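Local coordinates for BH0493 protein (Bacillus halodurans C-125, PDB 2QEE), which binds zinc and is a putative member of the amidohydrolase superfamily, probably acting as a metal-dependent uronate isomerase, at residues Y293-S304 with N320-M330. Sequence-based numbering, arbitrary orientation.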
ATOM      1  N   TYR C 293       0.148 -28.389   9.398  1.00 18.60           N
ATOM      2  CA  TYR C 293      -0.783 -28.720  10.463  1.00 17.86           C
ATOM      3  C   TYR C 293      -2.244 -28.571   9.967  1.00 19.35           C
ATOM      4  O   TYR C 293      -2.979 -27.691  10.440  1.00 20.18           O
ATOM      5  CB  TYR C 293      -0.493 -27.862  11.694  1.00 19.71           C
ATOM      6  CG  TYR C 293       0.856 -28.198  12.264  1.00 21.25           C
ATOM      7  CD1 TYR C 293       0.996 -29.230  13.212  1.00 26.01           C
ATOM      8  CD2 TYR C 293       2.011 -27.530  11.811  1.00 18.31           C
ATOM      9  CE1 TYR C 293       2.282 -29.564  13.713  1.00 24.30           C
ATOM     10  CE2 TYR C 293       3.298 -27.859  12.303  1.00 25.70           C
ATOM     11  CZ  TYR C 293       3.399 -28.901  13.242  1.00 24.36           C
ATOM     12  OH  TYR C 293       4.657 -29.209  13.728  1.00 28.54           O
ATOM     13  N   PRO C 294      -2.643 -29.393   8.971  1.00 20.75           N
ATOM     14  CA  PRO C 294      -3.969 -29.258   8.316  1.00 19.45           C
ATOM     15  C   PRO C 294      -5.108 -29.543   9.259  1.00 21.20           C
ATOM     16  O   PRO C 294      -6.278 -29.176   8.976  1.00 22.38           O
ATOM     17  CB  PRO C 294      -3.949 -30.358   7.246  1.00 18.68           C
ATOM     18  CG  PRO C 294      -2.910 -31.348   7.726  1.00 19.12           C
ATOM     19  CD  PRO C 294      -1.874 -30.511   8.415  1.00 21.07           C
ATOM     20  N   ASN C 295      -4.809 -30.263  10.347  1.00 19.56           N
ATOM     21  CA  ASN C 295      -5.819 -30.570  11.347  1.00 21.60           C
ATOM     22  C   ASN C 295      -5.899 -29.564  12.469  1.00 21.09           C
ATOM     23  O   ASN C 295      -6.618 -29.772  13.447  1.00 21.92           O
ATOM     24  CB  ASN C 295      -5.614 -31.956  11.952  1.00 22.89           C
ATOM     25  CG  ASN C 295      -5.549 -33.049  10.912  1.00 32.85           C
ATOM     26  OD1 ASN C 295      -4.677 -33.921  10.963  1.00 36.21           O
ATOM     27  ND2 ASN C 295      -6.433 -33.004   9.963  1.00 25.71           N
ATOM     28  N   ASN C 296      -5.125 -28.465  12.349  1.00 18.17           N
ATOM     29  CA  ASN C 296      -5.207 -27.386  13.291  1.00 16.39           C
ATOM     30  C   ASN C 296      -5.826 -26.206  12.573  1.00 17.36           C
ATOM     31  O   ASN C 296      -5.650 -26.066  11.341  1.00 18.92           O
ATOM     32  CB  ASN C 296      -3.805 -26.956  13.785  1.00 17.07           C
ATOM     33  CG  ASN C 296      -3.252 -27.898  14.837  1.00 17.52           C
ATOM     34  OD1 ASN C 296      -2.565 -28.875  14.489  1.00 20.22           O
ATOM     35  ND2 ASN C 296      -3.496 -27.580  16.110  1.00 21.41           N
ATOM     36  N   LYS C 297      -6.534 -25.396  13.351  1.00 15.49           N
ATOM     37  CA  LYS C 297      -7.149 -24.117  12.839  1.00 17.09           C
ATOM     38  C   LYS C 297      -6.388 -22.898  13.375  1.00 17.37           C
ATOM     39  O   LYS C 297      -6.021 -22.865  14.550  1.00 14.60           O
ATOM     40  CB  LYS C 297      -8.610 -24.051  13.291  1.00 19.24           C
ATOM     41  CG  LYS C 297      -9.433 -25.116  12.503  1.00 25.04           C
ATOM     42  CD  LYS C 297     -10.896 -24.988  12.715  1.00 34.37           C
ATOM     43  CE  LYS C 297     -11.289 -25.518  14.058  1.00 34.96           C
ATOM     44  NZ  LYS C 297     -12.784 -25.765  14.083  1.00 41.07           N
ATOM     45  N   PHE C 298      -6.198 -21.867  12.515  1.00 17.13           N
ATOM     46  CA  PHE C 298      -5.411 -20.733  12.902  1.00 15.68           C
ATOM     47  C   PHE C 298      -6.190 -19.452  12.588  1.00 15.23           C
ATOM     48  O   PHE C 298      -6.727 -19.304  11.458  1.00 17.24           O
ATOM     49  CB  PHE C 298      -4.120 -20.712  12.079  1.00 17.13           C
ATOM     50  CG  PHE C 298      -3.266 -21.935  12.276  1.00 17.35           C
ATOM     51  CD1 PHE C 298      -2.244 -21.900  13.253  1.00 19.23           C
ATOM     52  CD2 PHE C 298      -3.484 -23.109  11.548  1.00 15.06           C
ATOM     53  CE1 PHE C 298      -1.459 -23.029  13.461  1.00 20.68           C
ATOM     54  CE2 PHE C 298      -2.659 -24.257  11.776  1.00 19.62           C
ATOM     55  CZ  PHE C 298      -1.662 -24.172  12.737  1.00 16.37           C
ATOM     56  N   LEU C 299      -6.278 -18.580  13.580  1.00 11.98           N
ATOM     57  CA  LEU C 299      -6.860 -17.245  13.375  1.00 14.89           C
ATOM     58  C   LEU C 299      -5.671 -16.315  13.276  1.00 15.62           C
ATOM     59  O   LEU C 299      -4.793 -16.371  14.141  1.00 17.14           O
ATOM     60  CB  LEU C 299      -7.722 -16.878  14.580  1.00 16.43           C
ATOM     61  CG  LEU C 299      -9.101 -17.554  14.635  1.00 12.14           C
ATOM     62  CD1 LEU C 299      -9.554 -17.567  16.150  1.00 15.77           C
ATOM     63  CD2 LEU C 299     -10.125 -16.755  13.798  1.00 18.05           C
ATOM     64  N   VAL C 300      -5.605 -15.449  12.260  1.00 14.09           N
ATOM     65  CA  VAL C 300      -4.426 -14.549  12.151  1.00 14.06           C
ATOM     66  C   VAL C 300      -4.863 -13.146  11.846  1.00 12.36           C
ATOM     67  O   VAL C 300      -5.775 -12.953  11.023  1.00 12.77           O
ATOM     68  CB  VAL C 300      -3.490 -15.044  11.028  1.00 13.76           C
ATOM     69  CG1 VAL C 300      -2.224 -14.091  10.802  1.00 14.62           C
ATOM     70  CG2 VAL C 300      -2.968 -16.469  11.321  1.00 16.06           C
ATOM     71  N   THR C 301      -4.240 -12.202  12.521  1.00 13.27           N
ATOM     72  CA  THR C 301      -4.298 -10.784  12.162  1.00 13.14           C
ATOM     73  C   THR C 301      -2.847 -10.272  12.166  1.00 14.32           C
ATOM     74  O   THR C 301      -2.013 -10.774  12.957  1.00 14.91           O
ATOM     75  CB  THR C 301      -5.232  -9.986  13.103  1.00 15.50           C
ATOM     76  OG1 THR C 301      -5.617  -8.745  12.490  1.00 13.33           O
ATOM     77  CG2 THR C 301      -4.624  -9.688  14.505  1.00 13.80           C
ATOM     78  N   MET C 302      -2.553  -9.275  11.317  1.00 12.18           N
ATOM     79  CA  MET C 302      -1.148  -8.827  11.197  1.00 14.11           C
ATOM     80  C   MET C 302      -1.085  -7.329  11.338  1.00 12.98           C
ATOM     81  O   MET C 302      -2.040  -6.627  11.009  1.00 12.41           O
ATOM     82  CB  MET C 302      -0.470  -9.269   9.901  1.00 14.89           C
ATOM     83  CG  MET C 302      -0.345 -10.805   9.818  1.00 15.31           C
ATOM     84  SD  MET C 302       0.496 -11.461   8.427  1.00 16.87           S
ATOM     85  CE  MET C 302       2.237 -11.265   9.073  1.00 13.14           C
ATOM     86  N   LEU C 303       0.050  -6.851  11.836  1.00 13.04           N
ATOM     87  CA  LEU C 303       0.086  -5.425  12.220  1.00 13.26           C
ATOM     88  C   LEU C 303       0.582  -4.469  11.112  1.00 12.38           C
ATOM     89  O   LEU C 303       0.262  -3.260  11.152  1.00 11.66           O
ATOM     90  CB  LEU C 303       0.962  -5.249  13.473  1.00 14.34           C
ATOM     91  CG  LEU C 303       0.891  -3.907  14.212  1.00 12.32           C
ATOM     92  CD1 LEU C 303      -0.506  -3.462  14.656  1.00 13.41           C
ATOM     93  CD2 LEU C 303       1.846  -4.007  15.498  1.00 15.35           C
ATOM     94  N   SER C 304       1.426  -4.983  10.234  1.00 12.70           N
ATOM     95  CA  SER C 304       2.039  -4.111   9.174  1.00 11.05           C
ATOM     96  C   SER C 304       1.005  -3.932   8.023  1.00 10.46           C
ATOM     97  O   SER C 304       0.452  -4.916   7.520  1.00 12.38           O
ATOM     98  CB  SER C 304       3.342  -4.750   8.656  1.00 14.00           C
ATOM     99  OG  SER C 304       3.838  -4.021   7.516  1.00 12.46           O
ATOM    100  N   ASN C 320      -7.843 -23.729   6.588  1.00 14.32           N
ATOM    101  CA  ASN C 320      -7.596 -23.738   8.012  1.00 14.40           C
ATOM    102  C   ASN C 320      -7.032 -22.405   8.563  1.00 17.07           C
ATOM    103  O   ASN C 320      -6.684 -22.270   9.768  1.00 17.81           O
ATOM    104  CB  ASN C 320      -6.729 -24.957   8.427  1.00 15.06           C
ATOM    105  CG  ASN C 320      -5.367 -24.970   7.805  1.00 16.87           C
ATOM    106  OD1 ASN C 320      -5.143 -24.473   6.686  1.00 17.30           O
ATOM    107  ND2 ASN C 320      -4.412 -25.619   8.516  1.00 14.44           N
ATOM    108  N   LEU C 321      -7.041 -21.380   7.700  1.00 17.23           N
ATOM    109  CA  LEU C 321      -6.735 -20.011   8.107  1.00 15.04           C
ATOM    110  C   LEU C 321      -8.022 -19.193   8.075  1.00 14.61           C
ATOM    111  O   LEU C 321      -8.734 -19.189   7.038  1.00 13.33           O
ATOM    112  CB  LEU C 321      -5.744 -19.363   7.105  1.00 13.33           C
ATOM    113  CG  LEU C 321      -5.387 -17.915   7.387  1.00 16.15           C
ATOM    114  CD1 LEU C 321      -4.811 -17.703   8.810  1.00 15.86           C
ATOM    115  CD2 LEU C 321      -4.418 -17.442   6.294  1.00 16.65           C
ATOM    116  N   MET C 322      -8.277 -18.479   9.163  1.00 13.55           N
ATOM    117  CA  MET C 322      -9.372 -17.500   9.190  1.00 16.13           C
ATOM    118  C   MET C 322      -8.655 -16.213   9.541  1.00 15.47           C
ATOM    119  O   MET C 322      -8.026 -16.109  10.576  1.00 14.39           O
ATOM    120  CB  MET C 322     -10.440 -17.810  10.250  1.00 14.03           C
ATOM    121  CG  MET C 322     -11.528 -16.747  10.416  1.00 14.06           C
ATOM    122  SD  MET C 322     -12.339 -16.445   8.806  1.00 17.55           S
ATOM    123  CE  MET C 322     -13.261 -17.952   8.636  1.00 19.55           C
ATOM    124  N   ILE C 323      -8.720 -15.225   8.655  1.00 12.86           N
ATOM    125  CA  ILE C 323      -8.133 -13.905   9.009  1.00 14.38           C
ATOM    126  C   ILE C 323      -9.172 -13.010   9.643  1.00 12.07           C
ATOM    127  O   ILE C 323     -10.393 -13.085   9.307  1.00 14.20           O
ATOM    128  CB  ILE C 323      -7.463 -13.222   7.760  1.00 15.90           C
ATOM    129  CG1 ILE C 323      -8.503 -12.787   6.761  1.00 20.68           C
ATOM    130  CG2 ILE C 323      -6.401 -14.184   7.167  1.00 19.78           C
ATOM    131  CD1 ILE C 323      -7.793 -12.255   5.450  1.00 16.53           C
ATOM    132  N   PHE C 324      -8.755 -12.152  10.572  1.00 11.43           N
ATOM    133  CA  PHE C 324      -9.708 -11.344  11.316  1.00 11.15           C
ATOM    134  C   PHE C 324      -9.178  -9.945  11.555  1.00 13.37           C
ATOM    135  O   PHE C 324      -7.942  -9.793  11.831  1.00 14.24           O
ATOM    136  CB  PHE C 324     -10.109 -11.998  12.649  1.00 14.45           C
ATOM    137  CG  PHE C 324      -9.012 -12.001  13.694  1.00 11.95           C
ATOM    138  CD1 PHE C 324      -8.942 -10.995  14.686  1.00 14.16           C
ATOM    139  CD2 PHE C 324      -8.070 -13.035  13.702  1.00 12.88           C
ATOM    140  CE1 PHE C 324      -7.938 -11.026  15.678  1.00 15.51           C
ATOM    141  CE2 PHE C 324      -7.051 -13.089  14.708  1.00 14.16           C
ATOM    142  CZ  PHE C 324      -7.015 -12.039  15.700  1.00 11.26           C
ATOM    143  N   GLY C 325     -10.055  -8.971  11.359  1.00 14.86           N
ATOM    144  CA  GLY C 325      -9.931  -7.648  11.967  1.00 14.30           C
ATOM    145  C   GLY C 325      -8.831  -6.773  11.353  1.00 15.27           C
ATOM    146  O   GLY C 325      -8.013  -7.184  10.528  1.00 12.86           O
ATOM    147  N   CYS C 326      -8.856  -5.530  11.812  1.00 15.75           N
ATOM    148  CA  CYS C 326      -7.880  -4.566  11.432  1.00 13.92           C
ATOM    149  C   CYS C 326      -7.281  -4.099  12.715  1.00 15.38           C
ATOM    150  O   CYS C 326      -7.840  -3.257  13.387  1.00 17.30           O
ATOM    151  CB  CYS C 326      -8.611  -3.410  10.720  1.00 15.32           C
ATOM    152  SG  CYS C 326      -9.561  -3.924   9.266  1.00 16.72           S
ATOM    153  N   TRP C 327      -6.123  -4.667  13.030  1.00 13.85           N
ATOM    154  CA  TRP C 327      -5.563  -4.575  14.353  1.00 15.46           C
ATOM    155  C   TRP C 327      -4.769  -3.282  14.539  1.00 18.74           C
ATOM    156  O   TRP C 327      -3.827  -3.027  13.760  1.00 16.97           O
ATOM    157  CB  TRP C 327      -4.614  -5.799  14.471  1.00 18.25           C
ATOM    158  CG  TRP C 327      -3.966  -6.020  15.796  1.00 17.62           C
ATOM    159  CD1 TRP C 327      -4.475  -5.715  17.025  1.00 21.98           C
ATOM    160  CD2 TRP C 327      -2.677  -6.627  16.028  1.00 17.19           C
ATOM    161  NE1 TRP C 327      -3.566  -6.069  18.009  1.00 21.88           N
ATOM    162  CE2 TRP C 327      -2.466  -6.633  17.430  1.00 20.46           C
ATOM    163  CE3 TRP C 327      -1.700  -7.181  15.191  1.00 16.22           C
ATOM    164  CZ2 TRP C 327      -1.294  -7.159  18.019  1.00 21.46           C
ATOM    165  CZ3 TRP C 327      -0.540  -7.715  15.786  1.00 17.34           C
ATOM    166  CH2 TRP C 327      -0.351  -7.688  17.172  1.00 20.34           C
ATOM    167  N   TRP C 328      -5.138  -2.524  15.570  1.00 16.90           N
ATOM    168  CA  TRP C 328      -4.282  -1.492  16.203  1.00 18.76           C
ATOM    169  C   TRP C 328      -3.886  -0.398  15.181  1.00 16.82           C
ATOM    170  O   TRP C 328      -4.703   0.447  14.795  1.00 16.28           O
ATOM    171  CB  TRP C 328      -3.046  -2.207  16.763  1.00 20.66           C
ATOM    172  CG  TRP C 328      -2.205  -1.500  17.730  1.00 21.44           C
ATOM    173  CD1 TRP C 328      -2.234  -0.173  18.105  1.00 22.16           C
ATOM    174  CD2 TRP C 328      -1.190  -2.130  18.524  1.00 21.38           C
ATOM    175  NE1 TRP C 328      -1.264   0.047  19.097  1.00 23.86           N
ATOM    176  CE2 TRP C 328      -0.630  -1.142  19.356  1.00 22.35           C
ATOM    177  CE3 TRP C 328      -0.702  -3.437  18.593  1.00 26.78           C
ATOM    178  CZ2 TRP C 328       0.415  -1.425  20.246  1.00 22.34           C
ATOM    179  CZ3 TRP C 328       0.322  -3.722  19.493  1.00 24.91           C
ATOM    180  CH2 TRP C 328       0.864  -2.713  20.306  1.00 26.82           C
ATOM    181  N   PHE C 329      -2.672  -0.456  14.655  1.00 16.54           N
ATOM    182  CA  PHE C 329      -2.224   0.595  13.685  1.00 15.44           C
ATOM    183  C   PHE C 329      -2.909   0.455  12.300  1.00 13.09           C
ATOM    184  O   PHE C 329      -2.852   1.352  11.469  1.00 13.79           O
ATOM    185  CB  PHE C 329      -0.718   0.603  13.533  1.00 16.04           C
ATOM    186  CG  PHE C 329      -0.005   0.786  14.834  1.00  9.15           C
ATOM    187  CD1 PHE C 329      -0.288   1.853  15.655  1.00 18.49           C
ATOM    188  CD2 PHE C 329       0.969  -0.148  15.224  1.00 15.34           C
ATOM    189  CE1 PHE C 329       0.387   1.980  16.860  1.00 18.57           C
ATOM    190  CE2 PHE C 329       1.631  -0.026  16.412  1.00 15.11           C
ATOM    191  CZ  PHE C 329       1.354   1.009  17.224  1.00 18.97           C
ATOM    192  N   MET C 330      -3.611  -0.675  12.119  1.00 11.83           N
ATOM    193  CA  MET C 330      -4.476  -0.910  10.961  1.00 12.05           C
ATOM    194  C   MET C 330      -5.904  -0.384  11.216  1.00 13.97           C
ATOM    195  O   MET C 330      -6.726  -0.325  10.283  1.00 12.57           O
ATOM    196  CB  MET C 330      -4.599  -2.407  10.600  1.00 13.24           C
ATOM    197  CG  MET C 330      -3.269  -3.183  10.337  1.00 11.50           C
ATOM    198  SD  MET C 330      -2.470  -2.647   8.804  1.00 13.71           S
ATOM    199  CE  MET C 330      -1.528  -1.256   9.404  1.00 13.71           C
TER
HETATM  200  O   HOH W   1      -4.733  -6.489  11.430  1.00 15.20           O
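Strands 298-302 and 321-323 are the parallel pair of a beta-alpha-beta unit connected through helix 308-317, in a fold consistent with the amidohydrolase barrel, and Phe298, Leu299 and Val300 lie in register with Leu321, Met322 and Ile323. Phe298 N donates to Asn320 O, Met322 N to Phe298 O, Val300 N to Met322 O and Phe324 N to Val300 O. Before the strands begin, the amide ND2 of Asn320 donates to Asn296 O (3.1 Å), which lies near the plane of that amide, and also reaches Leu290 O. Val300 CG2 presses on Leu321 CD1 at a tight 3.4 Å.

Past the end of strand 321-323, side chains and a water carry the contact. The chi1 of Thr301 (-161°) turns OG1 to Phe324 O, to which it donates at 2.6 Å, and leaves CG2 against the aromatic rings, while CB stands over the centre of the Phe324 ring, a CH-pi contact of 3.8 Å to the centroid. A water donates to Thr301 OG1 and Met302 O and accepts from Trp327 N, bridging the diverging chains. Leu303 CD1 lies over one face of the Trp327 ring, toward its rim, and Thr301 CG2 also touches the indole. Replacing Phe324 by an alanine would probably open a gap beneath Thr301 CB and beside the zinc ligand His28. With Trp327 about 4 Å from the zinc, side chain to ion, the hydroxyl and water bonds fix the backbone that carries the Phe324 and Trp327 rings beside the metal site.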